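Local coordinates for envelopment polyprotein (Bovine Schmallenberg virus BH80/Germany/2011, PDB 7A56) that probably drives fusion of the viral and host membranes during entry, as a class II fusion glycoprotein captured here in its trimeric postfusion conformation, at residues E24-A29 and E97-I102; Y338-M341 and D346-A349; G173-S178 and F282-H287; G161-E164 and A169-D172. All blocks are in the same frame, centred on the assembly; numbering follows the deposited sequence.

Interaction 1: E24-A29 and E97-I102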
loop_
_atom_site.group_PDB
_atom_site.type_symbol
_atom_site.label_atom_id
_atom_site.label_comp_id
_atom_site.label_asym_id
_atom_site.label_seq_id
_atom_site.Cartn_x
_atom_site.Cartn_y
_atom_site.Cartn_z
ATOM N N GLU A 24 -22.985 -44.005 -21.602
ATOM C CA GLU A 24 -23.670 -42.759 -21.920
ATOM C C GLU A 24 -24.660 -42.356 -20.831
ATOM O O GLU A 24 -24.637 -41.213 -20.356
ATOM C CB GLU A 24 -24.391 -42.871 -23.265
ATOM C CG GLU A 24 -25.095 -41.563 -23.684
ATOM C CD GLU A 24 -26.456 -41.792 -24.353
ATOM O OE1 GLU A 24 -27.340 -40.894 -24.267
ATOM O OE2 GLU A 24 -26.632 -42.880 -24.964
ATOM N N ASN A 25 -25.578 -43.255 -20.464
ATOM C CA ASN A 25 -26.595 -42.857 -19.495
ATOM C C ASN A 25 -26.023 -42.783 -18.087
ATOM O O ASN A 25 -26.537 -42.029 -17.260
ATOM C CB ASN A 25 -27.812 -43.808 -19.536
ATOM C CG ASN A 25 -28.939 -43.296 -20.460
ATOM O OD1 ASN A 25 -29.830 -42.480 -20.074
ATOM N ND2 ASN A 25 -28.905 -43.783 -21.695
ATOM N N TYR A 26 -24.971 -43.545 -17.791
ATOM C CA TYR A 26 -24.304 -43.398 -16.501
ATOM C C TYR A 26 -23.690 -41.996 -16.351
ATOM O O TYR A 26 -23.896 -41.309 -15.336
ATOM C CB TYR A 26 -23.266 -44.508 -16.368
ATOM C CG TYR A 26 -22.644 -44.644 -15.001
ATOM C CD1 TYR A 26 -23.431 -44.741 -13.858
ATOM C CD2 TYR A 26 -21.265 -44.698 -14.852
ATOM C CE1 TYR A 26 -22.857 -44.876 -12.605
ATOM C CE2 TYR A 26 -20.676 -44.838 -13.588
ATOM C CZ TYR A 26 -21.479 -44.927 -12.480
ATOM O OH TYR A 26 -20.911 -45.075 -11.257
ATOM N N ILE A 27 -22.967 -41.533 -17.372
ATOM C CA ILE A 27 -22.407 -40.194 -17.316
ATOM C C ILE A 27 -23.509 -39.148 -17.291
ATOM O O ILE A 27 -23.402 -38.147 -16.577
ATOM C CB ILE A 27 -21.455 -39.984 -18.497
ATOM C CG1 ILE A 27 -20.303 -40.975 -18.395
ATOM C CG2 ILE A 27 -20.956 -38.531 -18.543
ATOM C CD1 ILE A 27 -19.627 -41.147 -19.726
ATOM N N ALA A 28 -24.571 -39.332 -18.087
ATOM C CA ALA A 28 -25.654 -38.345 -18.065
ATOM C C ALA A 28 -26.260 -38.249 -16.679
ATOM O O ALA A 28 -26.552 -37.154 -16.193
ATOM C CB ALA A 28 -26.755 -38.695 -19.073
ATOM N N ALA A 29 -26.438 -39.397 -16.023
ATOM C CA ALA A 29 -26.981 -39.401 -14.670
ATOM C C ALA A 29 -26.075 -38.658 -13.695
ATOM O O ALA A 29 -26.552 -37.900 -12.848
ATOM C CB ALA A 29 -27.190 -40.825 -14.196
ATOM N N GLU A 97 -12.338 -46.859 -16.775
ATOM C CA GLU A 97 -12.219 -45.922 -17.870
ATOM C C GLU A 97 -12.653 -44.521 -17.440
ATOM O O GLU A 97 -13.382 -44.345 -16.460
ATOM C CB GLU A 97 -13.079 -46.377 -19.033
ATOM C CG GLU A 97 -14.476 -46.783 -18.597
ATOM C CD GLU A 97 -15.340 -47.126 -19.800
ATOM O OE1 GLU A 97 -15.283 -46.362 -20.796
ATOM O OE2 GLU A 97 -16.045 -48.165 -19.765
ATOM N N SER A 98 -12.190 -43.531 -18.197
ATOM C CA SER A 98 -12.563 -42.139 -17.949
ATOM C C SER A 98 -14.026 -41.890 -18.304
ATOM O O SER A 98 -14.540 -42.416 -19.286
ATOM C CB SER A 98 -11.664 -41.196 -18.761
ATOM O OG SER A 98 -10.384 -41.064 -18.151
ATOM N N LEU A 99 -14.696 -41.069 -17.504
ATOM C CA LEU A 99 -16.118 -40.803 -17.673
ATOM C C LEU A 99 -16.348 -39.369 -18.123
ATOM O O LEU A 99 -16.899 -39.140 -19.207
ATOM C CB LEU A 99 -16.869 -41.071 -16.360
ATOM C CG LEU A 99 -16.917 -42.501 -15.796
ATOM C CD1 LEU A 99 -17.072 -42.449 -14.301
ATOM C CD2 LEU A 99 -18.082 -43.276 -16.399
ATOM N N PHE A 100 -15.936 -38.388 -17.323
ATOM C CA PHE A 100 -16.123 -37.008 -17.774
ATOM C C PHE A 100 -15.203 -36.121 -16.965
ATOM O O PHE A 100 -14.481 -36.594 -16.090
ATOM C CB PHE A 100 -17.589 -36.535 -17.682
ATOM C CG PHE A 100 -18.159 -36.558 -16.278
ATOM C CD1 PHE A 100 -18.748 -37.713 -15.792
ATOM C CD2 PHE A 100 -18.146 -35.418 -15.484
ATOM C CE1 PHE A 100 -19.271 -37.771 -14.529
ATOM C CE2 PHE A 100 -18.653 -35.455 -14.176
ATOM C CZ PHE A 100 -19.239 -36.646 -13.709
ATOM N N SER A 101 -15.270 -34.810 -17.229
ATOM C CA SER A 101 -14.391 -33.860 -16.571
ATOM C C SER A 101 -15.206 -32.780 -15.856
ATOM O O SER A 101 -16.324 -32.436 -16.272
ATOM C CB SER A 101 -13.437 -33.224 -17.572
ATOM O OG SER A 101 -14.144 -32.262 -18.319
ATOM N N ILE A 102 -14.665 -32.334 -14.723
ATOM C CA ILE A 102 -15.149 -31.176 -13.976
ATOM C C ILE A 102 -14.020 -30.167 -13.999
ATOM O O ILE A 102 -12.885 -30.501 -13.635
ATOM C CB ILE A 102 -15.519 -31.550 -12.530
ATOM C CG1 ILE A 102 -16.675 -32.580 -12.505
ATOM C CG2 ILE A 102 -15.884 -30.342 -11.713
ATOM C CD1 ILE A 102 -17.054 -33.058 -11.093
#
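L99 and F100 follow one another in strand 98-102, yet both project toward helix 24-29, where regular alternation would send one of them to the far side. The cause is a classic beta bulge: both residues face I91 on the neighbouring strand, and L99 carries a psi of -61° that breaks the extended repeat. The helix meets this irregularity with I27, whose two branches divide the work. Its CG2 lies 3.6 Å from F100 CD1, approaching the ring obliquely, the two side chains running antiparallel as they pass. On the other branch, I27 CG1 stands 3.8 Å from L99 CD2, and the methyl beyond it, I27 CD1, comes to 3.4 Å from the backbone L99 O. Y26 adds a third surface. Because its CG is anti to the backbone N (chi1 -170°), the ring swings out beside the helix and offers an edge to the leucine, with Y26 CD2 3.8 Å from L99 CD2. A single methyl of L99 is thus shared between an aromatic edge and an aliphatic chain. The segments run roughly alongside each other, their axes 8.7 Å apart at an angle of 26°. M93 and F345 pack on both Y26 and L99, while L30 and Q31, farther along the helix, touch F100. The polar groups of the two segments do not bond to each other, and the strand is held to its sheet through I91 and I89, so the interface rests on apolar contact and shape, which implies a helix fitted to the bulge rather than tethered to it.

Interaction 2: Y338-M341 and D346-A349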
loop_
_atom_site.group_PDB
_atom_site.type_symbol
_atom_site.label_atom_id
_atom_site.label_comp_id
_atom_site.label_asym_id
_atom_site.label_seq_id
_atom_site.Cartn_x
_atom_site.Cartn_y
_atom_site.Cartn_z
ATOM N N TYR A 338 -10.954 -26.416 -3.130
ATOM C CA TYR A 338 -12.151 -27.117 -3.550
ATOM C C TYR A 338 -12.002 -28.611 -3.256
ATOM O O TYR A 338 -10.896 -29.158 -3.266
ATOM C CB TYR A 338 -12.449 -26.941 -5.047
ATOM C CG TYR A 338 -11.295 -27.304 -6.013
ATOM C CD1 TYR A 338 -11.165 -28.606 -6.492
ATOM C CD2 TYR A 338 -10.373 -26.351 -6.449
ATOM C CE1 TYR A 338 -10.165 -28.961 -7.382
ATOM C CE2 TYR A 338 -9.344 -26.675 -7.375
ATOM C CZ TYR A 338 -9.258 -28.036 -7.823
ATOM O OH TYR A 338 -8.292 -28.417 -8.743
ATOM N N LYS A 339 -13.147 -29.237 -3.029
ATOM C CA LYS A 339 -13.240 -30.667 -2.756
ATOM C C LYS A 339 -14.439 -31.225 -3.499
ATOM O O LYS A 339 -15.543 -30.654 -3.459
ATOM C CB LYS A 339 -13.333 -30.908 -1.232
ATOM C CG LYS A 339 -13.359 -32.456 -0.812
ATOM C CD LYS A 339 -13.806 -32.569 0.629
ATOM C CE LYS A 339 -13.843 -34.129 1.092
ATOM N NZ LYS A 339 -14.172 -34.193 2.554
ATOM N N ILE A 340 -14.213 -32.362 -4.179
ATOM C CA ILE A 340 -15.217 -33.029 -5.010
ATOM C C ILE A 340 -15.331 -34.476 -4.522
ATOM O O ILE A 340 -14.306 -35.149 -4.350
ATOM C CB ILE A 340 -14.816 -33.010 -6.500
ATOM C CG1 ILE A 340 -14.752 -31.566 -7.051
ATOM C CG2 ILE A 340 -15.752 -33.921 -7.346
ATOM C CD1 ILE A 340 -13.753 -31.493 -8.238
ATOM N N MET A 341 -16.558 -34.892 -4.194
ATOM C CA MET A 341 -16.876 -36.237 -3.658
ATOM C C MET A 341 -18.137 -36.736 -4.343
ATOM O O MET A 341 -19.250 -36.368 -3.935
ATOM C CB MET A 341 -17.071 -36.143 -2.149
ATOM C CG MET A 341 -17.336 -37.527 -1.423
ATOM S SD MET A 341 -16.834 -37.287 0.303
ATOM C CE MET A 341 -16.261 -38.947 0.710
ATOM N N ASP A 346 -12.361 -42.780 -9.235
ATOM C CA ASP A 346 -10.990 -42.285 -9.258
ATOM C C ASP A 346 -10.984 -40.890 -9.870
ATOM O O ASP A 346 -11.739 -40.594 -10.800
ATOM C CB ASP A 346 -10.059 -43.162 -10.089
ATOM C CG ASP A 346 -9.834 -44.566 -9.482
ATOM O OD1 ASP A 346 -10.053 -44.796 -8.260
ATOM O OD2 ASP A 346 -9.402 -45.434 -10.275
ATOM N N TYR A 347 -10.102 -40.050 -9.371
ATOM C CA TYR A 347 -10.014 -38.686 -9.855
ATOM C C TYR A 347 -8.568 -38.318 -10.177
ATOM O O TYR A 347 -7.652 -38.657 -9.420
ATOM C CB TYR A 347 -10.508 -37.742 -8.797
ATOM C CG TYR A 347 -11.808 -38.069 -8.132
ATOM C CD1 TYR A 347 -13.019 -37.590 -8.648
ATOM C CD2 TYR A 347 -11.836 -38.734 -6.903
ATOM C CE1 TYR A 347 -14.236 -37.820 -7.984
ATOM C CE2 TYR A 347 -13.055 -39.008 -6.262
ATOM C CZ TYR A 347 -14.239 -38.559 -6.811
ATOM O OH TYR A 347 -15.407 -38.768 -6.154
ATOM N N ASN A 348 -8.347 -37.593 -11.267
ATOM C CA ASN A 348 -7.013 -37.040 -11.418
ATOM C C ASN A 348 -7.039 -35.657 -12.080
ATOM O O ASN A 348 -7.799 -35.406 -13.013
ATOM C CB ASN A 348 -6.120 -37.958 -12.231
ATOM C CG ASN A 348 -6.517 -38.003 -13.671
ATOM O OD1 ASN A 348 -7.497 -38.652 -14.024
ATOM N ND2 ASN A 348 -5.778 -37.290 -14.525
ATOM N N ALA A 349 -6.100 -34.823 -11.682
ATOM C CA ALA A 349 -5.989 -33.484 -12.265
ATOM C C ALA A 349 -5.437 -33.554 -13.684
ATOM O O ALA A 349 -4.684 -34.472 -14.039
ATOM C CB ALA A 349 -5.079 -32.618 -11.390
#
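A beta arch underlies this contact: strands 338-341 and 346-349 are joined by a short turn, but instead of pairing as a hairpin they enter two different sheets and face each other through their side chains. I340 and Y347 are the inward-pointing residues, and their CA atoms stand 9.1 Å apart, a spacing that suits layers rather than paired strands. Y347 does most of the bridging. Its CG is anti to the carbonyl carbon (chi1 -48°), which sends the ring across until the phenol oxygen reaches the opposite backbone, with Y347 OH 3.8 Å from M341 CA. The aliphatic part of the contact is looser, I340 CG2 lying 4.2 Å from Y347 CE1, while the carbonyl oxygen of I340 approaches the same ring only obliquely. The buried hydroxyl has two polar partners: it hydrogen-bonds to S73 O, the stronger of them, and to L342 N, which follows M341 along the same strand. A carbonyl can only accept and an amide only donate, so the phenol plausibly serves in both roles and its rotation is largely fixed. M341 starts out away from Y347 and packs on N72 and Y74, and K339 NZ hydrogen-bonds to T60 O of the second subunit. Strand 335-343 runs between strands 70-80 and 226-231 in one layer, whereas strand 346-350 pairs with 86-92 in the other; I75 from the first layer and I91 from the second both touch Y347, and I89 packs on I340.

Interaction 3: G173-S178 and F282-H287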
loop_
_atom_site.group_PDB
_atom_site.type_symbol
_atom_site.label_atom_id
_atom_site.label_comp_id
_atom_site.label_asym_id
_atom_site.label_seq_id
_atom_site.Cartn_x
_atom_site.Cartn_y
_atom_site.Cartn_z
ATOM N N GLY A 173 -1.998 57.339 0.317
ATOM C CA GLY A 173 -2.960 56.642 -0.520
ATOM C C GLY A 173 -2.646 55.181 -0.704
ATOM O O GLY A 173 -1.687 54.622 -0.156
ATOM N N CYS A 174 -3.468 54.542 -1.536
ATOM C CA CYS A 174 -3.333 53.110 -1.715
ATOM C C CYS A 174 -3.894 52.707 -3.073
ATOM O O CYS A 174 -4.822 53.344 -3.591
ATOM C CB CYS A 174 -4.050 52.369 -0.592
ATOM S SG CYS A 174 -4.035 50.480 -0.712
ATOM N N LEU A 175 -3.353 51.615 -3.614
ATOM C CA LEU A 175 -3.918 50.974 -4.795
ATOM C C LEU A 175 -4.066 49.512 -4.435
ATOM O O LEU A 175 -3.082 48.882 -4.014
ATOM C CB LEU A 175 -3.028 51.149 -6.033
ATOM C CG LEU A 175 -3.391 50.487 -7.357
ATOM C CD1 LEU A 175 -4.690 51.014 -7.912
ATOM C CD2 LEU A 175 -2.289 50.688 -8.368
ATOM N N TYR A 176 -5.286 48.989 -4.541
ATOM C CA TYR A 176 -5.497 47.603 -4.088
ATOM C C TYR A 176 -6.477 46.878 -5.003
ATOM O O TYR A 176 -7.164 47.486 -5.826
ATOM C CB TYR A 176 -6.009 47.577 -2.621
ATOM C CG TYR A 176 -7.307 48.298 -2.386
ATOM C CD1 TYR A 176 -7.330 49.661 -2.047
ATOM C CD2 TYR A 176 -8.523 47.625 -2.470
ATOM C CE1 TYR A 176 -8.537 50.321 -1.826
ATOM C CE2 TYR A 176 -9.730 48.283 -2.256
ATOM C CZ TYR A 176 -9.730 49.610 -1.932
ATOM O OH TYR A 176 -10.943 50.214 -1.718
ATOM N N GLY A 177 -6.535 45.560 -4.856
ATOM C CA GLY A 177 -7.582 44.828 -5.522
ATOM C C GLY A 177 -7.552 43.357 -5.146
ATOM O O GLY A 177 -6.972 42.963 -4.123
ATOM N N SER A 178 -8.212 42.562 -5.992
ATOM C CA SER A 178 -8.294 41.109 -5.785
ATOM C C SER A 178 -8.374 40.420 -7.144
ATOM O O SER A 178 -8.699 41.046 -8.167
ATOM C CB SER A 178 -9.497 40.742 -4.913
ATOM O OG SER A 178 -10.665 41.373 -5.395
ATOM N N PHE A 282 1.873 41.843 -9.024
ATOM C CA PHE A 282 1.106 43.084 -9.101
ATOM C C PHE A 282 2.060 44.275 -9.094
ATOM O O PHE A 282 2.943 44.360 -8.225
ATOM C CB PHE A 282 0.175 43.191 -7.870
ATOM C CG PHE A 282 -0.325 44.615 -7.593
ATOM C CD1 PHE A 282 -1.054 45.319 -8.556
ATOM C CD2 PHE A 282 -0.117 45.202 -6.353
ATOM C CE1 PHE A 282 -1.526 46.670 -8.286
ATOM C CE2 PHE A 282 -0.587 46.515 -6.080
ATOM C CZ PHE A 282 -1.310 47.216 -7.045
ATOM N N ASP A 283 1.877 45.177 -10.039
ATOM C CA ASP A 283 2.579 46.465 -10.027
ATOM C C ASP A 283 1.661 47.453 -10.718
ATOM O O ASP A 283 0.526 47.125 -11.088
ATOM C CB ASP A 283 3.982 46.316 -10.701
ATOM C CG ASP A 283 5.022 47.296 -10.138
ATOM O OD1 ASP A 283 4.601 48.373 -9.661
ATOM O OD2 ASP A 283 6.250 47.016 -10.226
ATOM N N TYR A 284 2.133 48.692 -10.889
ATOM C CA TYR A 284 1.285 49.658 -11.547
ATOM C C TYR A 284 2.157 50.707 -12.240
ATOM O O TYR A 284 3.328 50.915 -11.874
ATOM C CB TYR A 284 0.353 50.349 -10.526
ATOM C CG TYR A 284 1.055 51.153 -9.412
ATOM C CD1 TYR A 284 1.449 50.529 -8.223
ATOM C CD2 TYR A 284 1.282 52.520 -9.534
ATOM C CE1 TYR A 284 2.066 51.223 -7.215
ATOM C CE2 TYR A 284 1.929 53.235 -8.515
ATOM C CZ TYR A 284 2.294 52.595 -7.373
ATOM O OH TYR A 284 2.926 53.269 -6.374
ATOM N N VAL A 285 1.520 51.427 -13.178
ATOM C CA VAL A 285 2.114 52.523 -13.961
ATOM C C VAL A 285 1.365 53.818 -13.640
ATOM O O VAL A 285 0.158 53.803 -13.356
ATOM C CB VAL A 285 2.083 52.187 -15.475
ATOM C CG1 VAL A 285 2.415 53.297 -16.328
ATOM C CG2 VAL A 285 3.120 51.039 -15.779
ATOM N N CYS A 286 2.103 54.929 -13.629
ATOM C CA CYS A 286 1.593 56.235 -13.216
ATOM C C CYS A 286 1.076 57.051 -14.365
ATOM O O CYS A 286 1.543 56.959 -15.509
ATOM C CB CYS A 286 2.687 57.060 -12.502
ATOM S SG CYS A 286 3.239 56.255 -10.991
ATOM N N HIS A 287 0.167 57.964 -14.019
ATOM C CA HIS A 287 -0.171 59.086 -14.873
ATOM C C HIS A 287 -0.183 60.356 -14.024
ATOM O O HIS A 287 -0.378 60.303 -12.801
ATOM C CB HIS A 287 -1.501 58.858 -15.557
ATOM C CG HIS A 287 -1.542 57.589 -16.356
ATOM N ND1 HIS A 287 -0.948 57.478 -17.597
ATOM C CD2 HIS A 287 -2.112 56.384 -16.096
ATOM C CE1 HIS A 287 -1.164 56.257 -18.069
ATOM N NE2 HIS A 287 -1.858 55.573 -17.175
#
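L175 plugs the space between two antiparallel layers: strand 173-178, held in a sheet between strands 98-134 and 150-158, and the hairpin formed by strands 281-285 and 293-296. The layers touch face to face, sandwich fashion, toward the disulfide-rich end of the elongated molecule. Packing is tight around one methyl. L175 CD2 lies 3.4 Å from Y284 CB and 3.5 Å from Y284 CG, meeting the start of the tyrosine ring obliquely, and it also comes to 3.8 Å from F282 CZ. The leucine reaches this far because its CG is anti to the backbone N (chi1 176°), which carries the branch toward the second strand. F282 receives it differently, at the ring edge, with L175 CG in the ring plane and 3.9 Å from F282 CZ. V294 completes the apolar cluster by touching both L175 and F282, and F152 meets the phenylalanine ring.

The contact is looser on its other flank, where F282 CE2 is 4.0 Å from L175 O. D283 and V285 start out away from L175 and pack against the third subunit, on its S153 and E155 respectively. D283 OD1 forms a salt bridge with R156 NH2 of that chain, whose arginine also makes a cation-pi contact with Y284. The same carboxylate oxygen is gripped from within its own strand, Y284 N donating to D283 OD1 over 2.8 Å on the anti side, 25° out of the carboxylate plane.

Interaction 4: G161-E164 and A169-D172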
loop_
_atom_site.group_PDB
_atom_site.type_symbol
_atom_site.label_atom_id
_atom_site.label_comp_id
_atom_site.label_asym_id
_atom_site.label_seq_id
_atom_site.Cartn_x
_atom_site.Cartn_y
_atom_site.Cartn_z
ATOM N N GLY A 161 3.521 63.232 -10.259
ATOM C CA GLY A 161 3.701 62.466 -11.466
ATOM C C GLY A 161 2.895 61.188 -11.466
ATOM O O GLY A 161 3.014 60.394 -12.411
ATOM N N CYS A 162 2.126 60.945 -10.402
ATOM C CA CYS A 162 1.498 59.655 -10.173
ATOM C C CYS A 162 0.246 59.894 -9.328
ATOM O O CYS A 162 0.047 59.295 -8.282
ATOM C CB CYS A 162 2.460 58.707 -9.475
ATOM S SG CYS A 162 1.895 56.999 -9.625
ATOM N N GLU A 163 -0.620 60.766 -9.820
ATOM C CA GLU A 163 -1.800 61.191 -9.094
ATOM C C GLU A 163 -3.037 60.924 -9.923
ATOM O O GLU A 163 -3.066 61.244 -11.117
ATOM C CB GLU A 163 -1.790 62.749 -8.816
ATOM C CG GLU A 163 -0.586 63.317 -8.073
ATOM C CD GLU A 163 -0.590 63.004 -6.579
ATOM O OE1 GLU A 163 -1.384 62.161 -6.157
ATOM O OE2 GLU A 163 0.198 63.632 -5.823
ATOM N N GLU A 164 -4.105 60.481 -9.266
ATOM C CA GLU A 164 -5.388 60.598 -9.945
ATOM C C GLU A 164 -5.801 62.061 -10.030
ATOM O O GLU A 164 -5.216 62.932 -9.392
ATOM C CB GLU A 164 -6.463 59.788 -9.228
ATOM C CG GLU A 164 -6.911 60.325 -7.864
ATOM C CD GLU A 164 -8.080 59.475 -7.324
ATOM O OE1 GLU A 164 -9.074 59.302 -8.062
ATOM O OE2 GLU A 164 -7.994 58.941 -6.206
ATOM N N ALA A 169 -1.618 64.330 -2.848
ATOM C CA ALA A 169 -0.969 63.617 -1.763
ATOM C C ALA A 169 0.382 63.046 -2.207
ATOM O O ALA A 169 0.620 62.748 -3.391
ATOM C CB ALA A 169 -1.893 62.491 -1.255
ATOM N N ILE A 170 1.295 62.958 -1.250
ATOM C CA ILE A 170 2.671 62.536 -1.501
ATOM C C ILE A 170 2.955 61.399 -0.543
ATOM O O ILE A 170 2.767 61.559 0.671
ATOM C CB ILE A 170 3.698 63.670 -1.276
ATOM C CG1 ILE A 170 3.362 64.875 -2.145
ATOM C CG2 ILE A 170 5.120 63.119 -1.525
ATOM C CD1 ILE A 170 3.446 64.651 -3.630
ATOM N N ASN A 171 3.408 60.272 -1.075
ATOM C CA ASN A 171 3.755 59.123 -0.251
ATOM C C ASN A 171 2.569 58.719 0.639
ATOM O O ASN A 171 2.703 58.495 1.850
ATOM C CB ASN A 171 5.037 59.420 0.549
ATOM C CG ASN A 171 6.289 59.123 -0.269
ATOM O OD1 ASN A 171 6.287 58.181 -1.082
ATOM N ND2 ASN A 171 7.323 59.923 -0.125
ATOM N N ASP A 172 1.389 58.618 0.006
ATOM C CA ASP A 172 0.126 58.455 0.718
ATOM C C ASP A 172 -0.856 57.748 -0.218
ATOM O O ASP A 172 -0.594 57.572 -1.414
ATOM C CB ASP A 172 -0.376 59.834 1.212
ATOM C CG ASP A 172 -1.580 59.759 2.188
ATOM O OD1 ASP A 172 -1.914 58.727 2.863
ATOM O OD2 ASP A 172 -2.246 60.781 2.301
#
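E163 folds its carboxylate over the backbone of A169, bringing OE2 to within 2.6 Å of A169 O. The other carboxylate oxygen stands back, E163 OE1 being 3.5 Å from A169 O, and these two acceptors are not hydrogen-bonded. A bend at chi2 (-75°) redirects the glutamate chain, and a CB not aimed at A169 still delivers its acid group there. I170 brings a methyl to the rim, its CD1 4.0 Å from E163 OE2, a marginal contact of carbon with a carboxylate oxygen, although the side chain starts out pointing away. Both segments belong to the turn region that joins strands 150-158 and 172-183, probably equivalent to the cd loop, which carries the fusion loop at the tip of class II fusion proteins. S158, at the end of the preceding strand, packs on both E163 and A169, and C162 fastens the first segment to C286 by a disulfide. Around the trimer the same loop meets its copies: N171 ND2 hydrogen-bonds to W160 O of the second subunit, while C162 packs on N171 of the third. A bound sodium ion lies about 7 Å from the E163 side chain, and a potassium ion about 7 Å from that of I170.

Overall arrangement
The four contacts cluster at opposite ends of a long molecule, interactions 1 and 3 having centres about 92 Å apart. At one end, interactions 1 and 2 touch through I102 and I340. Interaction 1 seats a partly exposed helix on the strand, whereas interaction 2 is buried between sheets and adds a satisfied phenol to its apolar packing. At the other end, interaction 3 is a buried aliphatic-aromatic cluster and interaction 4 a partly buried polar loop, bound together by the disulfide between C286 and C162. Strand 98-134 spans the distance, supplying interaction 1 and pairing with strand 172-183 of interaction 3. Subunit contacts border interactions 2, 3 and 4.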